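PDB 2A5Z: hypothetical protein SO2946 from Shewanella oneidensis, which is of unknown function but binds magnesium and has a jelly-roll fold with a carbohydrate-binding module, which suggests that it recognises sugars. Local coordinates for residues A133-I138 and G152-N157; N100-A105 and G229-C234; I147-G152 and I164-A169. All blocks are in the same frame, centred on the assembly; numbering follows the deposited sequence.

Following the chain from the N terminus, residues 100-105 come first and wait longest for their partner: interaction 2 closes only when 229-234 returns beside them. Interactions 1 and 3 both fall within that long excursion. Strand 134-137 finds 152-157 in interaction 1, and before that loop has closed the segment 147-152 has begun the contact that 164-169 completes in interaction 3. These two therefore cross, and they share G152, the corner between strands 150-151 and 153-156. All three contacts belong to one antiparallel sheet that bends at several corners. Strand 230-234 sits between 102-107 and 134-137, tying interaction 2 to interaction 1, while 159-166 pairs with both 150-151 and 153-156, joining interaction 1 to interaction 3.

Interaction 1: A133-I138 and G152-N157; sequences AQLTVI and GLIIEN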
loop_
_atom_site.group_PDB
_atom_site.type_symbol
_atom_site.label_atom_id
_atom_site.label_comp_id
_atom_site.label_asym_id
_atom_site.label_seq_id
_atom_site.Cartn_x
_atom_site.Cartn_y
_atom_site.Cartn_z
ATOM N N ALA C 133 -32.456 10.542 -2.808
ATOM C CA ALA C 133 -31.280 11.089 -2.128
ATOM C C ALA C 133 -29.950 10.531 -2.666
ATOM O O ALA C 133 -28.875 11.070 -2.354
ATOM C CB ALA C 133 -31.382 10.849 -0.634
ATOM N N GLN C 134 -30.028 9.465 -3.467
ATOM C CA GLN C 134 -28.833 8.828 -4.027
ATOM C C GLN C 134 -28.253 9.596 -5.221
ATOM O O GLN C 134 -28.956 9.875 -6.199
ATOM C CB GLN C 134 -29.112 7.373 -4.419
ATOM C CG GLN C 134 -29.587 6.476 -3.287
ATOM C CD GLN C 134 -30.363 5.257 -3.777
ATOM O OE1 GLN C 134 -30.710 5.151 -4.959
ATOM N NE2 GLN C 134 -30.647 4.332 -2.864
ATOM N N LEU C 135 -26.964 9.928 -5.120
ATOM C CA LEU C 135 -26.204 10.551 -6.206
ATOM C C LEU C 135 -24.849 9.863 -6.330
ATOM O O LEU C 135 -24.050 9.868 -5.387
ATOM C CB LEU C 135 -26.025 12.068 -5.980
ATOM C CG LEU C 135 -25.105 12.881 -6.918
ATOM C CD1 LEU C 135 -25.626 12.943 -8.355
ATOM C CD2 LEU C 135 -24.900 14.285 -6.395
ATOM N N THR C 136 -24.614 9.264 -7.489
ATOM C CA THR C 136 -23.357 8.598 -7.796
ATOM C C THR C 136 -22.803 9.131 -9.119
ATOM O O THR C 136 -23.568 9.450 -10.031
ATOM C CB THR C 136 -23.557 7.060 -7.875
ATOM O OG1 THR C 136 -24.161 6.607 -6.660
ATOM C CG2 THR C 136 -22.237 6.332 -8.059
ATOM N N VAL C 137 -21.478 9.251 -9.202
ATOM C CA VAL C 137 -20.799 9.683 -10.424
ATOM C C VAL C 137 -19.618 8.762 -10.741
ATOM O O VAL C 137 -18.835 8.416 -9.858
ATOM C CB VAL C 137 -20.264 11.147 -10.332
ATOM C CG1 VAL C 137 -19.701 11.598 -11.685
ATOM C CG2 VAL C 137 -21.363 12.103 -9.893
ATOM N N ILE C 138 -19.520 8.354 -12.002
ATOM C CA ILE C 138 -18.298 7.764 -12.528
ATOM C C ILE C 138 -17.717 8.805 -13.498
ATOM O O ILE C 138 -18.253 9.035 -14.580
ATOM C CB ILE C 138 -18.537 6.360 -13.165
ATOM C CG1 ILE C 138 -18.955 5.353 -12.088
ATOM C CG2 ILE C 138 -17.270 5.838 -13.816
ATOM C CD1 ILE C 138 -20.236 4.600 -12.405
ATOM N N GLY C 152 -19.483 12.954 -16.200
ATOM C CA GLY C 152 -19.319 11.528 -16.494
ATOM C C GLY C 152 -20.661 10.830 -16.528
ATOM O O GLY C 152 -21.651 11.417 -16.965
ATOM N N LEU C 153 -20.703 9.571 -16.100
ATOM C CA LEU C 153 -21.988 8.898 -15.921
ATOM C C LEU C 153 -22.529 9.231 -14.538
ATOM O O LEU C 153 -21.926 8.885 -13.519
ATOM C CB LEU C 153 -21.885 7.384 -16.100
ATOM C CG LEU C 153 -23.254 6.682 -16.196
ATOM C CD1 LEU C 153 -23.812 6.745 -17.624
ATOM C CD2 LEU C 153 -23.174 5.241 -15.712
ATOM N N ILE C 154 -23.659 9.924 -14.516
ATOM C CA ILE C 154 -24.284 10.338 -13.273
ATOM C C ILE C 154 -25.495 9.447 -13.008
ATOM O O ILE C 154 -26.245 9.122 -13.920
ATOM C CB ILE C 154 -24.699 11.836 -13.328
ATOM C CG1 ILE C 154 -23.464 12.727 -13.535
ATOM C CG2 ILE C 154 -25.475 12.253 -12.055
ATOM C CD1 ILE C 154 -23.780 14.066 -14.221
ATOM N N ILE C 155 -25.669 9.033 -11.760
ATOM C CA ILE C 155 -26.820 8.230 -11.388
ATOM C C ILE C 155 -27.559 8.942 -10.264
ATOM O O ILE C 155 -27.044 9.053 -9.158
ATOM C CB ILE C 155 -26.404 6.791 -10.961
ATOM C CG1 ILE C 155 -25.666 6.080 -12.114
ATOM C CG2 ILE C 155 -27.632 5.992 -10.469
ATOM C CD1 ILE C 155 -24.951 4.793 -11.728
ATOM N N GLU C 156 -28.752 9.447 -10.570
ATOM C CA GLU C 156 -29.636 10.029 -9.560
ATOM C C GLU C 156 -30.859 9.139 -9.404
ATOM O O GLU C 156 -31.591 8.905 -10.369
ATOM C CB GLU C 156 -30.067 11.444 -9.947
ATOM C CG GLU C 156 -28.907 12.403 -10.119
ATOM C CD GLU C 156 -29.342 13.808 -10.484
ATOM O OE1 GLU C 156 -30.354 13.968 -11.204
ATOM O OE2 GLU C 156 -28.658 14.757 -10.056
ATOM N N ASN C 157 -31.082 8.647 -8.187
ATOM C CA ASN C 157 -32.170 7.729 -7.941
ATOM C C ASN C 157 -31.952 6.499 -8.854
ATOM O O ASN C 157 -30.848 5.952 -8.897
ATOM C CB ASN C 157 -33.501 8.457 -8.197
ATOM C CG ASN C 157 -34.658 7.880 -7.405
ATOM O OD1 ASN C 157 -34.564 6.796 -6.825
ATOM N ND2 ASN C 157 -35.774 8.606 -7.395
HETATM O O HOH W 1 -28.931 5.072 -7.107
HETATM O O HOH W 2 -26.771 6.883 -7.058
#
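The carbonyl oxygen of I155 is gripped from several directions: T136 N donates to I155 O over 3.0 Å in the carbonyl plane, water 2 donates a second bond, and L135 CA adds a C-H...O contact. Water 2 also bonds T136 OG1, and that hydroxyl reaches on to T232 of the next strand, so threonine joins the two strands through its hydroxyl among I138, L153 and I155. The return bond, I155 N to T136 O at 2.8 Å, completes a hydrogen-bonded antiparallel pair, and I138 with L153 forms another. Near the strand end, water 1 donates to Q134 OE1 and N157 O, each at 2.8 Å, while Q134 NE2 is held by A129 O.

On one face, L135 has CG anti to the backbone N (chi1 172°), and its CD1 lies 3.8 Å from I154 CG2 and also touches E156 CG. Glutamate suits this place because its methylenes pack against leucine while the carboxylate lies at the partly exposed end of the strand. At the corner, G152 adopts a positive phi of 146° and brings its CA within 3.3 Å of I138 O, leaving no room there for a side chain. On the other face, I138 and I155 meet F124 of strand 119-125, the face-to-face packing of two antiparallel sheets that characterises a jelly-roll sandwich.

Interaction 2: N100-A105 and G229-C234; sequences NASFLA and GFKTQC
K231 stretches across L104 to S102, and its straight chain meets a different atom at almost every step. CB lies 4.0 Å from L104 CG; CG, anti to the backbone N (chi1 -172°), rests against F103 O; CD touches L104 CD1 at 3.8 Å; and CE arrives 3.4 Å from S102 OG. The ammonium at the tip is satisfied by two carbonyl oxygens, those of S142 and G144. Lysine suits this buried place because its methylenes serve as an apolar partner for leucine and cross it obliquely, while the extended chain places the ammonium at the carbonyl oxygens. S102 OG occupies the crowded position between its own N and carbonyl carbon, and it bonds T73 OG1 and G144 O, sharing that last acceptor with the lysine.

The backbones run antiparallel, with F103 and T232 bonded in both directions, as are A105 and F230. Strand 230-234 thereby fills its place between 102-107 and 134-137 in one sheet of the jelly-roll. On the face opposite the lysine, the rings of F103 and F230 approach at their edges, with CD2 of the first 4.3 Å from CE2 of the second; T232 OG1, besides its bond to T136, takes the N-H of I244.

Near the end of the strand, Q233, paired with S102, takes over. Its CG lies 3.4 Å from A101 O, and its NE2 donates to N100 O at 2.8 Å, an almost straight bond (170°) with the acceptor in the amide plane of the glutamine. The side-chain amide thus reaches a carbonyl where N100, at a positive phi of 74°, bends the chain. N100 N makes a weak bond of 2.8 Å to C234 O.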
loop_
_atom_site.group_PDB
_atom_site.type_symbol
_atom_site.label_atom_id
_atom_site.label_comp_id
_atom_site.label_asym_id
_atom_site.label_seq_id
_atom_site.Cartn_x
_atom_site.Cartn_y
_atom_site.Cartn_z
ATOM N N ASN C 100 -24.851 14.987 2.527
ATOM C CA ASN C 100 -23.713 14.993 1.595
ATOM C C ASN C 100 -22.564 14.033 1.932
ATOM O O ASN C 100 -21.527 14.045 1.258
ATOM C CB ASN C 100 -23.199 16.418 1.324
ATOM C CG ASN C 100 -24.224 17.282 0.612
ATOM O OD1 ASN C 100 -25.116 16.781 -0.077
ATOM N ND2 ASN C 100 -24.089 18.594 0.762
ATOM N N ALA C 101 -22.761 13.188 2.945
ATOM C CA ALA C 101 -21.800 12.119 3.252
ATOM C C ALA C 101 -21.545 11.315 1.981
ATOM O O ALA C 101 -22.476 11.051 1.203
ATOM C CB ALA C 101 -22.331 11.222 4.348
ATOM N N SER C 102 -20.289 10.942 1.760
ATOM C CA SER C 102 -19.918 10.274 0.518
ATOM C C SER C 102 -18.734 9.327 0.681
ATOM O O SER C 102 -17.956 9.440 1.631
ATOM C CB SER C 102 -19.594 11.307 -0.567
ATOM O OG SER C 102 -18.450 12.080 -0.228
ATOM N N PHE C 103 -18.624 8.387 -0.252
ATOM C CA PHE C 103 -17.402 7.617 -0.409
ATOM C C PHE C 103 -16.869 7.823 -1.816
ATOM O O PHE C 103 -17.620 7.773 -2.796
ATOM C CB PHE C 103 -17.610 6.130 -0.113
ATOM C CG PHE C 103 -16.382 5.295 -0.362
ATOM C CD1 PHE C 103 -15.336 5.282 0.556
ATOM C CD2 PHE C 103 -16.261 4.541 -1.531
ATOM C CE1 PHE C 103 -14.185 4.514 0.317
ATOM C CE2 PHE C 103 -15.119 3.772 -1.778
ATOM C CZ PHE C 103 -14.085 3.758 -0.856
ATOM N N LEU C 104 -15.570 8.060 -1.906
ATOM C CA LEU C 104 -14.934 8.346 -3.183
ATOM C C LEU C 104 -13.724 7.442 -3.376
ATOM O O LEU C 104 -12.822 7.428 -2.541
ATOM C CB LEU C 104 -14.526 9.831 -3.246
ATOM C CG LEU C 104 -14.147 10.452 -4.598
ATOM C CD1 LEU C 104 -14.289 11.985 -4.583
ATOM C CD2 LEU C 104 -12.744 10.049 -4.993
ATOM N N ALA C 105 -13.714 6.682 -4.470
ATOM C CA ALA C 105 -12.521 5.962 -4.895
ATOM C C ALA C 105 -11.994 6.632 -6.155
ATOM O O ALA C 105 -12.605 6.545 -7.225
ATOM C CB ALA C 105 -12.829 4.462 -5.135
ATOM N N GLY C 229 -12.911 9.365 -10.717
ATOM C CA GLY C 229 -13.135 7.967 -10.370
ATOM C C GLY C 229 -14.590 7.647 -10.065
ATOM O O GLY C 229 -15.476 7.912 -10.877
ATOM N N PHE C 230 -14.827 7.083 -8.884
ATOM C CA PHE C 230 -16.164 6.699 -8.431
ATOM C C PHE C 230 -16.499 7.452 -7.154
ATOM O O PHE C 230 -15.695 7.484 -6.217
ATOM C CB PHE C 230 -16.211 5.181 -8.178
ATOM C CG PHE C 230 -17.412 4.710 -7.381
ATOM C CD1 PHE C 230 -18.613 4.409 -8.013
ATOM C CD2 PHE C 230 -17.327 4.544 -5.996
ATOM C CE1 PHE C 230 -19.720 3.959 -7.279
ATOM C CE2 PHE C 230 -18.438 4.087 -5.250
ATOM C CZ PHE C 230 -19.631 3.795 -5.902
ATOM N N LYS C 231 -17.682 8.058 -7.118
ATOM C CA LYS C 231 -18.162 8.700 -5.906
ATOM C C LYS C 231 -19.646 8.417 -5.727
ATOM O O LYS C 231 -20.432 8.628 -6.647
ATOM C CB LYS C 231 -17.915 10.214 -5.952
ATOM C CG LYS C 231 -18.219 10.936 -4.640
ATOM C CD LYS C 231 -18.045 12.437 -4.777
ATOM C CE LYS C 231 -18.378 13.127 -3.473
ATOM N NZ LYS C 231 -18.570 14.592 -3.624
ATOM N N THR C 232 -20.026 7.948 -4.546
ATOM C CA THR C 232 -21.437 7.757 -4.228
ATOM C C THR C 232 -21.753 8.550 -2.968
ATOM O O THR C 232 -20.928 8.635 -2.058
ATOM C CB THR C 232 -21.821 6.258 -4.124
ATOM O OG1 THR C 232 -23.239 6.108 -4.247
ATOM C CG2 THR C 232 -21.331 5.624 -2.815
ATOM N N GLN C 233 -22.946 9.134 -2.935
ATOM C CA GLN C 233 -23.268 10.196 -1.989
ATOM C C GLN C 233 -24.746 10.199 -1.619
ATOM O O GLN C 233 -25.607 9.849 -2.439
ATOM C CB GLN C 233 -22.933 11.547 -2.620
ATOM C CG GLN C 233 -22.947 12.735 -1.662
ATOM C CD GLN C 233 -22.319 13.959 -2.279
ATOM O OE1 GLN C 233 -22.505 14.223 -3.464
ATOM N NE2 GLN C 233 -21.556 14.702 -1.489
ATOM N N CYS C 234 -25.032 10.612 -0.387
ATOM C CA CYS C 234 -26.406 10.833 0.051
ATOM C C CYS C 234 -26.641 12.326 0.231
ATOM O O CYS C 234 -25.904 12.984 0.959
ATOM C CB CYS C 234 -26.699 10.083 1.346
ATOM S SG CYS C 234 -28.441 10.194 1.838
#

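Interaction 3: I147-G152 and I164-A169; sequences ISDRSG and IVKASA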
loop_
_atom_site.group_PDB
_atom_site.type_symbol
_atom_site.label_atom_id
_atom_site.label_comp_id
_atom_site.label_asym_id
_atom_site.label_seq_id
_atom_site.Cartn_x
_atom_site.Cartn_y
_atom_site.Cartn_z
ATOM N N ILE C 147 -20.786 19.068 -3.857
ATOM C CA ILE C 147 -21.847 18.530 -4.711
ATOM C C ILE C 147 -22.116 19.420 -5.950
ATOM O O ILE C 147 -23.072 19.195 -6.710
ATOM C CB ILE C 147 -23.130 18.298 -3.861
ATOM C CG1 ILE C 147 -24.153 17.441 -4.608
ATOM C CG2 ILE C 147 -23.704 19.629 -3.364
ATOM C CD1 ILE C 147 -25.112 16.699 -3.674
ATOM N N SER C 148 -21.240 20.398 -6.158
ATOM C CA SER C 148 -21.452 21.461 -7.137
ATOM C C SER C 148 -20.924 21.154 -8.539
ATOM O O SER C 148 -21.360 21.772 -9.511
ATOM C CB SER C 148 -20.800 22.746 -6.635
ATOM O OG SER C 148 -19.419 22.519 -6.460
ATOM N N ASP C 149 -19.980 20.221 -8.641
ATOM C CA ASP C 149 -19.324 19.923 -9.920
ATOM C C ASP C 149 -19.136 18.427 -10.159
ATOM O O ASP C 149 -18.701 17.696 -9.270
ATOM C CB ASP C 149 -17.958 20.616 -9.994
ATOM C CG ASP C 149 -18.063 22.125 -9.925
ATOM O OD1 ASP C 149 -18.339 22.746 -10.971
ATOM O OD2 ASP C 149 -17.858 22.691 -8.824
ATOM N N ARG C 150 -19.458 17.989 -11.371
ATOM C CA ARG C 150 -19.257 16.603 -11.783
ATOM C C ARG C 150 -19.412 16.454 -13.298
ATOM O O ARG C 150 -20.055 17.281 -13.963
ATOM C CB ARG C 150 -20.217 15.655 -11.050
ATOM C CG ARG C 150 -21.680 16.021 -11.209
ATOM C CD ARG C 150 -22.561 15.270 -10.236
ATOM N NE ARG C 150 -23.894 15.859 -10.172
ATOM C CZ ARG C 150 -24.224 16.878 -9.382
ATOM N NH1 ARG C 150 -25.461 17.355 -9.391
ATOM N NH2 ARG C 150 -23.318 17.422 -8.587
ATOM N N SER C 151 -18.833 15.384 -13.827
ATOM C CA SER C 151 -18.868 15.115 -15.248
ATOM C C SER C 151 -18.578 13.627 -15.496
ATOM O O SER C 151 -17.567 13.094 -15.028
ATOM C CB SER C 151 -17.866 16.038 -15.958
ATOM O OG SER C 151 -17.317 15.413 -17.089
ATOM N N GLY C 152 -19.483 12.954 -16.200
ATOM C CA GLY C 152 -19.319 11.528 -16.494
ATOM C C GLY C 152 -20.661 10.830 -16.528
ATOM O O GLY C 152 -21.651 11.417 -16.965
ATOM N N ILE C 164 -22.853 16.912 -17.522
ATOM C CA ILE C 164 -21.913 17.814 -16.891
ATOM C C ILE C 164 -22.708 18.727 -15.975
ATOM O O ILE C 164 -23.774 19.216 -16.353
ATOM C CB ILE C 164 -21.113 18.628 -17.932
ATOM C CG1 ILE C 164 -20.369 17.684 -18.876
ATOM C CG2 ILE C 164 -20.121 19.591 -17.240
ATOM C CD1 ILE C 164 -19.698 18.362 -20.046
ATOM N N VAL C 165 -22.200 18.894 -14.753
ATOM C CA VAL C 165 -22.743 19.821 -13.771
ATOM C C VAL C 165 -21.594 20.731 -13.346
ATOM O O VAL C 165 -20.521 20.256 -12.957
ATOM C CB VAL C 165 -23.354 19.093 -12.536
ATOM C CG1 VAL C 165 -23.681 20.083 -11.407
ATOM C CG2 VAL C 165 -24.602 18.303 -12.926
ATOM N N LYS C 166 -21.819 22.037 -13.454
ATOM C CA LYS C 166 -20.824 23.032 -13.078
ATOM C C LYS C 166 -21.478 24.116 -12.254
ATOM O O LYS C 166 -22.505 24.664 -12.647
ATOM C CB LYS C 166 -20.172 23.629 -14.318
ATOM C CG LYS C 166 -19.151 22.708 -14.956
ATOM C CD LYS C 166 -18.674 23.281 -16.265
ATOM C CE LYS C 166 -17.429 22.569 -16.725
ATOM N NZ LYS C 166 -16.733 23.438 -17.709
ATOM N N ALA C 167 -20.881 24.418 -11.103
ATOM C CA ALA C 167 -21.468 25.354 -10.145
ATOM C C ALA C 167 -22.948 25.040 -9.898
ATOM O O ALA C 167 -23.784 25.941 -9.828
ATOM C CB ALA C 167 -21.280 26.799 -10.606
ATOM N N SER C 168 -23.243 23.745 -9.792
ATOM C CA SER C 168 -24.582 23.224 -9.473
ATOM C C SER C 168 -25.624 23.335 -10.601
ATOM O O SER C 168 -26.800 23.027 -10.394
ATOM C CB SER C 168 -25.117 23.828 -8.162
ATOM O OG SER C 168 -24.145 23.722 -7.139
ATOM N N ALA C 169 -25.192 23.757 -11.785
ATOM C CA ALA C 169 -26.085 23.843 -12.948
ATOM C C ALA C 169 -25.803 22.723 -13.941
ATOM O O ALA C 169 -24.649 22.413 -14.219
ATOM C CB ALA C 169 -25.954 25.197 -13.636
#
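R150 lies alongside V165, both side chains pointing the same way, in the tightly packed half of this contact. Residues 164-169 hold the turn of a beta hairpin: strand 159-166 passes into 169-178 through a type I' turn from K166 to A169, closed by backbone bonds in both directions between those two residues, and the edge of the turn leans on the bend before strand 150-151. R150 and V165 form a hydrogen-bonded antiparallel pair, V165 N reaching R150 O at 2.8 Å. From there R150 CG touches V165 CB at 3.7 Å, and the chain runs extended to NE, then turns at chi4 (-86°), placing V165 CG1 over one guanidinium face, offset toward its rim. A branched valine can spread both methyls against the flat group. The rotation of that group is fixed further by NH2 donating to I147 O at 2.6 Å, with this oxygen in the guanidinium plane, while L135 and V137 of strand 134-137 also pack on the arginine. On the reverse face, S151 and I164 pack on F197 of the other sheet of the jelly-roll.

Toward solvent the packing thins and polar bonds do the work. A167 and S168, small residues at positive phi, form the exposed tip of the turn. D149 OD1 accepts from A167 N at 3.0 Å, the donor standing above the carboxylate plane. The other carboxylate oxygen, OD2, accepts from S148 OG at 2.8 Å, also from above the plane, so both are used. K166 NZ remains 7.0 Å from D149 OD1, too far for a salt bridge. S168 N bonds a lone pair of S148 O in the carbonyl plane at 2.7 Å, and S168 OG rests 3.5 Å from S148 CB.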